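Local coordinates for protein CRISPR-associated endonuclease Cas9 (Campylobacter jejuni subsp. jejuni serotype O:2, PDB 5X2H) that acts as an RNA-guided endonuclease of the CRISPR immune system, cutting the two strands of invading target DNA with separate RuvC-like and HNH nuclease domains, at residues Pro107-Phe112 with Tyr171-Tyr176; Arg126-Ile131 with Asp208-Ile213. All coordinates share one frame; numbering follows the deposited sequence.

Contact 1 of 2, residues Pro107-Phe112 with Tyr171-Tyr176; sequences PYELRF and YLYKEY. With nucleotides of chain B.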
loop_
_atom_site.group_PDB
_atom_site.type_symbol
_atom_site.label_atom_id
_atom_site.label_comp_id
_atom_site.label_asym_id
_atom_site.label_seq_id
_atom_site.Cartn_x
_atom_site.Cartn_y
_atom_site.Cartn_z
ATOM N N PRO A 107 -38.558 6.380 7.711
ATOM C CA PRO A 107 -38.111 7.742 7.382
ATOM C C PRO A 107 -38.517 8.178 5.988
ATOM O O PRO A 107 -38.635 9.382 5.732
ATOM C CB PRO A 107 -36.583 7.660 7.523
ATOM C CG PRO A 107 -36.319 6.418 8.311
ATOM C CD PRO A 107 -37.424 5.473 7.961
ATOM N N TYR A 108 -38.731 7.230 5.071
ATOM C CA TYR A 108 -39.171 7.593 3.728
ATOM C C TYR A 108 -40.582 8.166 3.748
ATOM O O TYR A 108 -40.888 9.094 2.992
ATOM C CB TYR A 108 -39.089 6.380 2.804
ATOM C CG TYR A 108 -37.695 5.811 2.701
ATOM C CD1 TYR A 108 -36.737 6.416 1.898
ATOM C CD2 TYR A 108 -37.332 4.676 3.411
ATOM C CE1 TYR A 108 -35.455 5.907 1.806
ATOM C CE2 TYR A 108 -36.051 4.158 3.324
ATOM C CZ TYR A 108 -35.119 4.776 2.520
ATOM O OH TYR A 108 -33.845 4.258 2.434
ATOM N N GLU A 109 -41.452 7.633 4.608
ATOM C CA GLU A 109 -42.782 8.216 4.746
ATOM C C GLU A 109 -42.726 9.527 5.519
ATOM O O GLU A 109 -43.444 10.479 5.189
ATOM C CB GLU A 109 -43.731 7.232 5.431
ATOM C CG GLU A 109 -45.128 7.800 5.647
ATOM C CD GLU A 109 -46.156 6.739 5.983
ATOM O OE1 GLU A 109 -45.757 5.611 6.337
ATOM O OE2 GLU A 109 -47.366 7.037 5.886
ATOM N N LEU A 110 -41.881 9.594 6.550
ATOM C CA LEU A 110 -41.729 10.837 7.299
ATOM C C LEU A 110 -41.204 11.953 6.407
ATOM O O LEU A 110 -41.626 13.110 6.534
ATOM C CB LEU A 110 -40.800 10.624 8.494
ATOM C CG LEU A 110 -41.311 9.741 9.632
ATOM C CD1 LEU A 110 -40.308 9.741 10.772
ATOM C CD2 LEU A 110 -42.676 10.211 10.113
ATOM N N ARG A 111 -40.287 11.625 5.494
ATOM C CA ARG A 111 -39.734 12.630 4.595
ATOM C C ARG A 111 -40.736 13.071 3.535
ATOM O O ARG A 111 -40.586 14.164 2.979
ATOM C CB ARG A 111 -38.458 12.102 3.937
ATOM C CG ARG A 111 -37.248 12.116 4.863
ATOM C CD ARG A 111 -36.171 11.140 4.414
ATOM N NE ARG A 111 -35.609 11.484 3.112
ATOM C CZ ARG A 111 -34.679 10.765 2.490
ATOM N NH1 ARG A 111 -34.208 9.659 3.052
ATOM N NH2 ARG A 111 -34.222 11.150 1.306
ATOM N N PHE A 112 -41.749 12.251 3.240
ATOM C CA PHE A 112 -42.813 12.704 2.350
ATOM C C PHE A 112 -43.805 13.597 3.083
ATOM O O PHE A 112 -44.255 14.608 2.532
ATOM C CB PHE A 112 -43.536 11.510 1.721
ATOM C CG PHE A 112 -44.757 11.898 0.934
ATOM C CD1 PHE A 112 -44.639 12.626 -0.238
ATOM C CD2 PHE A 112 -46.024 11.544 1.372
ATOM C CE1 PHE A 112 -45.761 12.996 -0.960
ATOM C CE2 PHE A 112 -47.152 11.909 0.652
ATOM C CZ PHE A 112 -47.019 12.634 -0.516
ATOM N N TYR A 171 -39.315 10.822 -3.971
ATOM C CA TYR A 171 -38.986 9.933 -5.080
ATOM C C TYR A 171 -38.813 8.495 -4.602
ATOM O O TYR A 171 -39.409 7.568 -5.160
ATOM C CB TYR A 171 -37.723 10.437 -5.777
ATOM C CG TYR A 171 -37.084 9.471 -6.749
ATOM C CD1 TYR A 171 -37.762 9.037 -7.882
ATOM C CD2 TYR A 171 -35.786 9.017 -6.549
ATOM C CE1 TYR A 171 -37.171 8.162 -8.778
ATOM C CE2 TYR A 171 -35.186 8.147 -7.438
ATOM C CZ TYR A 171 -35.881 7.722 -8.550
ATOM O OH TYR A 171 -35.277 6.855 -9.430
ATOM N N LEU A 172 -38.008 8.292 -3.558
ATOM C CA LEU A 172 -37.798 6.941 -3.048
ATOM C C LEU A 172 -39.064 6.388 -2.403
ATOM O O LEU A 172 -39.347 5.189 -2.506
ATOM C CB LEU A 172 -36.640 6.930 -2.052
ATOM C CG LEU A 172 -35.265 7.292 -2.619
ATOM C CD1 LEU A 172 -34.204 7.282 -1.523
ATOM C CD2 LEU A 172 -34.887 6.343 -3.750
ATOM N N TYR A 173 -39.838 7.247 -1.736
ATOM C CA TYR A 173 -41.022 6.772 -1.030
ATOM C C TYR A 173 -42.116 6.344 -2.000
ATOM O O TYR A 173 -42.856 5.391 -1.727
ATOM C CB TYR A 173 -41.535 7.857 -0.084
ATOM C CG TYR A 173 -42.870 7.542 0.548
ATOM C CD1 TYR A 173 -42.987 6.546 1.508
ATOM C CD2 TYR A 173 -44.013 8.245 0.188
ATOM C CE1 TYR A 173 -44.205 6.254 2.087
ATOM C CE2 TYR A 173 -45.239 7.960 0.765
ATOM C CZ TYR A 173 -45.327 6.965 1.715
ATOM O OH TYR A 173 -46.538 6.674 2.296
ATOM N N LYS A 174 -42.232 7.027 -3.137
ATOM C CA LYS A 174 -43.317 6.757 -4.072
ATOM C C LYS A 174 -42.935 5.779 -5.172
ATOM O O LYS A 174 -43.812 5.088 -5.702
ATOM C CB LYS A 174 -43.802 8.063 -4.703
ATOM C CG LYS A 174 -44.605 8.939 -3.765
ATOM C CD LYS A 174 -45.125 10.168 -4.488
ATOM C CE LYS A 174 -46.171 10.894 -3.662
ATOM N NZ LYS A 174 -46.560 12.185 -4.287
ATOM N N GLU A 175 -41.656 5.701 -5.531
ATOM C CA GLU A 175 -41.230 4.833 -6.621
ATOM C C GLU A 175 -40.788 3.455 -6.152
ATOM O O GLU A 175 -40.937 2.481 -6.898
ATOM C CB GLU A 175 -40.088 5.485 -7.407
ATOM C CG GLU A 175 -40.511 6.669 -8.258
ATOM C CD GLU A 175 -41.256 6.248 -9.509
ATOM O OE1 GLU A 175 -41.124 5.073 -9.916
ATOM O OE2 GLU A 175 -41.976 7.091 -10.085
ATOM N N TYR A 176 -40.255 3.342 -4.940
ATOM C CA TYR A 176 -39.677 2.067 -4.529
ATOM C C TYR A 176 -40.162 1.573 -3.174
ATOM O O TYR A 176 -40.327 0.364 -3.000
ATOM C CB TYR A 176 -38.142 2.174 -4.522
ATOM C CG TYR A 176 -37.562 2.647 -5.835
ATOM C CD1 TYR A 176 -37.617 1.846 -6.970
ATOM C CD2 TYR A 176 -36.960 3.894 -5.943
ATOM C CE1 TYR A 176 -37.091 2.274 -8.174
ATOM C CE2 TYR A 176 -36.431 4.331 -7.143
ATOM C CZ TYR A 176 -36.499 3.518 -8.255
ATOM O OH TYR A 176 -35.974 3.949 -9.451
ATOM P P A B 44 -33.548 2.045 5.375
ATOM O OP1 A B 44 -33.142 3.314 4.724
ATOM O OP2 A B 44 -32.715 0.833 5.178
ATOM O "O5'" A B 44 -33.654 2.305 6.942
ATOM C "C5'" A B 44 -34.522 3.305 7.457
ATOM C "C4'" A B 44 -34.694 3.166 8.949
ATOM O "O4'" A B 44 -35.271 1.874 9.269
ATOM C "C3'" A B 44 -33.413 3.214 9.762
ATOM O "O3'" A B 44 -32.986 4.540 9.998
ATOM C "C2'" A B 44 -33.786 2.460 11.034
ATOM O "O2'" A B 44 -34.490 3.307 11.931
ATOM C "C1'" A B 44 -34.759 1.407 10.499
ATOM N N9 A B 44 -34.120 0.092 10.282
ATOM C C8 A B 44 -33.705 -0.463 9.097
ATOM N N7 A B 44 -33.184 -1.662 9.225
ATOM C C5 A B 44 -33.268 -1.918 10.587
ATOM C C6 A B 44 -32.890 -3.026 11.371
ATOM N N6 A B 44 -32.326 -4.132 10.877
ATOM N N1 A B 44 -33.111 -2.961 12.702
ATOM C C2 A B 44 -33.679 -1.857 13.202
ATOM N N3 A B 44 -34.080 -0.755 12.570
ATOM C C4 A B 44 -33.844 -0.848 11.249
ATOM P P U B 43 -34.874 -2.024 1.684
ATOM O OP1 U B 43 -34.488 -0.975 0.707
ATOM O OP2 U B 43 -33.877 -3.034 2.111
ATOM O "O5'" U B 43 -35.407 -1.306 2.999
ATOM C "C5'" U B 43 -36.451 -0.349 2.927
ATOM C "C4'" U B 43 -36.825 0.150 4.295
ATOM O "O4'" U B 43 -37.554 -0.877 5.023
ATOM C "C3'" U B 43 -35.669 0.491 5.220
ATOM O "O3'" U B 43 -35.065 1.740 4.930
ATOM C "C2'" U B 43 -36.328 0.420 6.588
ATOM O "O2'" U B 43 -37.132 1.571 6.811
ATOM C "C1'" U B 43 -37.258 -0.780 6.403
ATOM N N1 U B 43 -36.620 -2.040 6.848
ATOM C C2 U B 43 -36.567 -2.271 8.209
ATOM O O2 U B 43 -37.022 -1.493 9.033
ATOM N N3 U B 43 -35.966 -3.448 8.573
ATOM C C4 U B 43 -35.419 -4.395 7.734
ATOM O O4 U B 43 -34.912 -5.410 8.217
ATOM C C5 U B 43 -35.509 -4.080 6.340
ATOM C C6 U B 43 -36.090 -2.940 5.956
#

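Contact 2 of 2, residues Arg126-Ile131 with Asp208-Ile213; sequences RVILHI and DELKLI. With nucleotides of chain B.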
loop_
_atom_site.group_PDB
_atom_site.type_symbol
_atom_site.label_atom_id
_atom_site.label_comp_id
_atom_site.label_asym_id
_atom_site.label_seq_id
_atom_site.Cartn_x
_atom_site.Cartn_y
_atom_site.Cartn_z
ATOM N N ARG A 126 -35.568 11.839 13.470
ATOM C CA ARG A 126 -35.196 10.655 12.702
ATOM C C ARG A 126 -34.987 10.983 11.229
ATOM O O ARG A 126 -34.188 10.323 10.559
ATOM C CB ARG A 126 -36.257 9.566 12.877
ATOM C CG ARG A 126 -36.226 8.923 14.259
ATOM C CD ARG A 126 -37.345 7.912 14.466
ATOM N NE ARG A 126 -37.566 7.097 13.279
ATOM C CZ ARG A 126 -38.739 6.966 12.673
ATOM N NH1 ARG A 126 -39.811 7.581 13.154
ATOM N NH2 ARG A 126 -38.841 6.209 11.591
ATOM N N VAL A 127 -35.682 11.998 10.713
ATOM C CA VAL A 127 -35.476 12.411 9.328
ATOM C C VAL A 127 -34.061 12.943 9.139
ATOM O O VAL A 127 -33.354 12.553 8.202
ATOM C CB VAL A 127 -36.528 13.456 8.914
ATOM C CG1 VAL A 127 -36.095 14.172 7.643
ATOM C CG2 VAL A 127 -37.884 12.795 8.715
ATOM N N ILE A 128 -33.630 13.843 10.027
ATOM C CA ILE A 128 -32.289 14.414 9.930
ATOM C C ILE A 128 -31.236 13.316 9.997
ATOM O O ILE A 128 -30.289 13.294 9.200
ATOM C CB ILE A 128 -32.078 15.464 11.036
ATOM C CG1 ILE A 128 -32.993 16.672 10.813
ATOM C CG2 ILE A 128 -30.617 15.891 11.098
ATOM C CD1 ILE A 128 -32.953 17.677 11.938
ATOM N N LEU A 129 -31.390 12.381 10.938
ATOM C CA LEU A 129 -30.387 11.337 11.104
ATOM C C LEU A 129 -30.384 10.367 9.930
ATOM O O LEU A 129 -29.325 9.840 9.571
ATOM C CB LEU A 129 -30.621 10.597 12.420
ATOM C CG LEU A 129 -30.454 11.479 13.661
ATOM C CD1 LEU A 129 -30.925 10.775 14.927
ATOM C CD2 LEU A 129 -29.004 11.925 13.798
ATOM N N HIS A 130 -31.545 10.131 9.312
ATOM C CA HIS A 130 -31.599 9.197 8.193
ATOM C C HIS A 130 -30.906 9.765 6.961
ATOM O O HIS A 130 -30.160 9.053 6.280
ATOM C CB HIS A 130 -33.049 8.839 7.874
ATOM C CG HIS A 130 -33.190 7.778 6.828
ATOM N ND1 HIS A 130 -33.775 8.014 5.602
ATOM C CD2 HIS A 130 -32.816 6.477 6.823
ATOM C CE1 HIS A 130 -33.759 6.902 4.888
ATOM N NE2 HIS A 130 -33.181 5.955 5.606
ATOM N N ILE A 131 -31.146 11.042 6.655
ATOM C CA ILE A 131 -30.488 11.669 5.513
ATOM C C ILE A 131 -28.984 11.758 5.746
ATOM O O ILE A 131 -28.182 11.562 4.823
ATOM C CB ILE A 131 -31.102 13.055 5.241
ATOM C CG1 ILE A 131 -32.546 12.919 4.748
ATOM C CG2 ILE A 131 -30.255 13.842 4.245
ATOM C CD1 ILE A 131 -33.223 14.248 4.466
ATOM N N ASP A 208 -30.321 19.371 -0.892
ATOM C CA ASP A 208 -31.484 20.156 -1.291
ATOM C C ASP A 208 -32.731 19.716 -0.536
ATOM O O ASP A 208 -33.578 20.547 -0.190
ATOM C CB ASP A 208 -31.712 20.041 -2.798
ATOM C CG ASP A 208 -30.571 20.622 -3.609
ATOM O OD1 ASP A 208 -29.881 21.532 -3.104
ATOM O OD2 ASP A 208 -30.365 20.167 -4.754
ATOM N N GLU A 209 -32.861 18.416 -0.269
ATOM C CA GLU A 209 -34.050 17.927 0.420
ATOM C C GLU A 209 -34.096 18.431 1.858
ATOM O O GLU A 209 -35.123 18.946 2.313
ATOM C CB GLU A 209 -34.098 16.401 0.381
ATOM C CG GLU A 209 -35.294 15.821 1.121
ATOM C CD GLU A 209 -35.316 14.304 1.115
ATOM O OE1 GLU A 209 -36.152 13.721 1.839
ATOM O OE2 GLU A 209 -34.498 13.696 0.392
ATOM N N LEU A 210 -32.984 18.294 2.586
ATOM C CA LEU A 210 -32.953 18.753 3.971
ATOM C C LEU A 210 -33.151 20.264 4.071
ATOM O O LEU A 210 -33.754 20.743 5.038
ATOM C CB LEU A 210 -31.639 18.334 4.630
ATOM C CG LEU A 210 -31.580 18.466 6.151
ATOM C CD1 LEU A 210 -32.815 17.852 6.790
ATOM C CD2 LEU A 210 -30.314 17.809 6.692
ATOM N N LYS A 211 -32.662 21.028 3.089
ATOM C CA LYS A 211 -32.965 22.457 3.061
ATOM C C LYS A 211 -34.449 22.696 2.813
ATOM O O LYS A 211 -35.054 23.579 3.432
ATOM C CB LYS A 211 -32.130 23.161 1.990
ATOM C CG LYS A 211 -30.645 23.240 2.297
ATOM C CD LYS A 211 -29.900 24.011 1.214
ATOM C CE LYS A 211 -28.420 24.131 1.538
ATOM N NZ LYS A 211 -27.673 24.813 0.449
ATOM N N LEU A 212 -35.050 21.918 1.910
ATOM C CA LEU A 212 -36.470 22.072 1.620
ATOM C C LEU A 212 -37.325 21.660 2.811
ATOM O O LEU A 212 -38.339 22.302 3.106
ATOM C CB LEU A 212 -36.842 21.252 0.383
ATOM C CG LEU A 212 -38.324 21.220 0.003
ATOM C CD1 LEU A 212 -38.806 22.604 -0.415
ATOM C CD2 LEU A 212 -38.573 20.202 -1.098
ATOM N N ILE A 213 -36.931 20.591 3.506
ATOM C CA ILE A 213 -37.705 20.123 4.653
ATOM C C ILE A 213 -37.706 21.168 5.761
ATOM O O ILE A 213 -38.740 21.423 6.391
ATOM C CB ILE A 213 -37.163 18.768 5.146
ATOM C CG1 ILE A 213 -37.471 17.670 4.125
ATOM C CG2 ILE A 213 -37.748 18.422 6.504
ATOM C CD1 ILE A 213 -36.895 16.313 4.488
ATOM P P A B 44 -33.548 2.045 5.375
ATOM O OP1 A B 44 -33.142 3.314 4.724
ATOM O OP2 A B 44 -32.715 0.833 5.178
ATOM O "O5'" A B 44 -33.654 2.305 6.942
ATOM C "C5'" A B 44 -34.522 3.305 7.457
ATOM C "C4'" A B 44 -34.694 3.166 8.949
ATOM O "O4'" A B 44 -35.271 1.874 9.269
ATOM C "C3'" A B 44 -33.413 3.214 9.762
ATOM O "O3'" A B 44 -32.986 4.540 9.998
ATOM C "C2'" A B 44 -33.786 2.460 11.034
ATOM O "O2'" A B 44 -34.490 3.307 11.931
ATOM C "C1'" A B 44 -34.759 1.407 10.499
ATOM N N9 A B 44 -34.120 0.092 10.282
ATOM C C8 A B 44 -33.705 -0.463 9.097
ATOM N N7 A B 44 -33.184 -1.662 9.225
ATOM C C5 A B 44 -33.268 -1.918 10.587
ATOM C C6 A B 44 -32.890 -3.026 11.371
ATOM N N6 A B 44 -32.326 -4.132 10.877
ATOM N N1 A B 44 -33.111 -2.961 12.702
ATOM C C2 A B 44 -33.679 -1.857 13.202
ATOM N N3 A B 44 -34.080 -0.755 12.570
ATOM C C4 A B 44 -33.844 -0.848 11.249
ATOM P P A B 45 -31.424 4.904 10.015
ATOM O OP1 A B 45 -31.344 6.384 10.093
ATOM O OP2 A B 45 -30.745 4.187 8.907
ATOM O "O5'" A B 45 -30.910 4.311 11.399
ATOM C "C5'" A B 45 -31.370 4.860 12.625
ATOM C "C4'" A B 45 -31.048 3.969 13.798
ATOM O "O4'" A B 45 -31.741 2.698 13.670
ATOM C "C3'" A B 45 -29.592 3.574 13.967
ATOM O "O3'" A B 45 -28.803 4.596 14.552
ATOM C "C2'" A B 45 -29.698 2.313 14.816
ATOM O "O2'" A B 45 -29.956 2.638 16.172
ATOM C "C1'" A B 45 -30.955 1.668 14.231
ATOM N N9 A B 45 -30.621 0.699 13.173
ATOM C C8 A B 45 -30.529 0.917 11.821
ATOM N N7 A B 45 -30.202 -0.151 11.136
ATOM C C5 A B 45 -30.065 -1.134 12.106
ATOM C C6 A B 45 -29.725 -2.495 12.027
ATOM N N6 A B 45 -29.456 -3.122 10.877
ATOM N N1 A B 45 -29.677 -3.194 13.183
ATOM C C2 A B 45 -29.951 -2.561 14.333
ATOM N N3 A B 45 -30.280 -1.286 14.534
ATOM C C4 A B 45 -30.317 -0.623 13.365
#

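Contact 1 of 2, residues Pro107-Phe112 with Tyr171-Tyr176
Tyr108 and Tyr173 meet at an RNA-facing helix pair, where a crossing of two short helices backs a tyrosine that grips the phosphate backbone of the guide RNA (chain B). The segment axes approach to 8.7 Å at -114°, and the closest pair of CA atoms is Tyr108 and Tyr173, at 5.2 Å. Tyr173 provides the main wedge. Its CG is anti to the backbone N (chi1 172°), and the ring lies against the backbone of 107-112: CG of Tyr173 sits 3.5 Å from the carbonyl O of Tyr108. Over one face comes Glu109 CA, 4.0 Å from the ring centroid, a CH-pi contact, while Glu109 CB reaches CE1 of the same ring. On the CD2 flank, Phe112 CB stands 3.6 Å from Tyr173 CD2. The Phe112 and Tyr173 rings are nearly parallel, their planes 21° apart, but slid so far that they hardly overlap. Lys174 extends across Phe112 at about a right angle, with CE 3.4 Å from Phe112 CE1, and its NZ forms a salt bridge with Glu170. The segments exchange no hydrogen bond, so the join rests on van der Waals packing, a CH-pi contact and the slid-apart ring pair. At the other end, Leu172 CD1 touches Tyr108 CE1 at 3.8 Å, beside a ring whose OH donates a 2.6 Å hydrogen bond to OP1 of A44 of chain B. In addition, O3' of U43 of chain B lies at the edge of the Tyr108 ring, in its plane. The ring also packs edge-to-face with His130 of helix 121-133, and Val190 of a loop touches both Tyr108 and Leu172. Helix 107-113 thus lies between helix 168-175 and helix 121-133, whose Val127 packs on Leu110.

Contact 2 of 2, residues Arg126-Ile131 with Asp208-Ile213
Val127 and Ile213 reach toward each other tip to tip, CG1 of Val127 lying 3.9 Å from CD1 of Ile213, in the apolar seam between two nearly antiparallel helices. The segment axes run at 168° and come no closer than 11.0 Å, so the gap is bridged by branched side chains and not by backbone. Ile131 is the connecting residue: its CG1 is anti to the carbonyl carbon (chi1 -68°), and CD1 at the end of the extended chain meets three partners. It lies 4.0 Å from Glu209 CD, crossing that side chain obliquely, and 4.2 Å from Ile213 CD1, with Leu210 CD1 slightly farther. Ile128 meets a single residue of 208-213, Leu210: CG1 lies 4.2 Å from Leu210 CD1, the side chains crossing at about a right angle. Helix 226-236 covers this side: Phe228 and Val232 touch Ile128, and Leu233 touches Leu210. All six side chains of the seam are buried, whereas Asp208 and Lys211, on the solvent side of their helix, are exposed and do not meet 126-131. The buried carboxylate of Glu209 is satisfied by a salt bridge from OE1 to Arg111 NE, with a weak bond from Gly169 N to OE2. His130 takes no part in the seam and serves the RNA: NE2 donates a 2.8 Å, nearly straight hydrogen bond (168°) to OP1 of A44 of chain B, which lies in the ring plane. Helix 121-133 is therefore packed between helix 203-219 and the long helix 51-82, whose Leu74 and Ile78 touch Leu129, with helix 107-113 lying against Val127.

How the contacts relate
From the N terminus the segments come in the order 107-112, 126-131, 171-176, 208-213, so they alternate: contact 1 closes a loop of 58 intervening residues, contact 2 one of 76, and the two loops cross instead of nesting. Their centres lie 12 Å apart. Helices 107-113 and 121-133 follow each other in the chain, as do 168-175 and 203-219, and the contacts pair first with first and second with second. A salt bridge from Arg111 NE to Glu209 OE1 (2.6 Å) links 107-112 to 208-213, with Pro107 packing on His130 besides. A44 of chain B OP1 is bound from both, tying these helices to the guide RNA, well away from the predicted RuvC metal site.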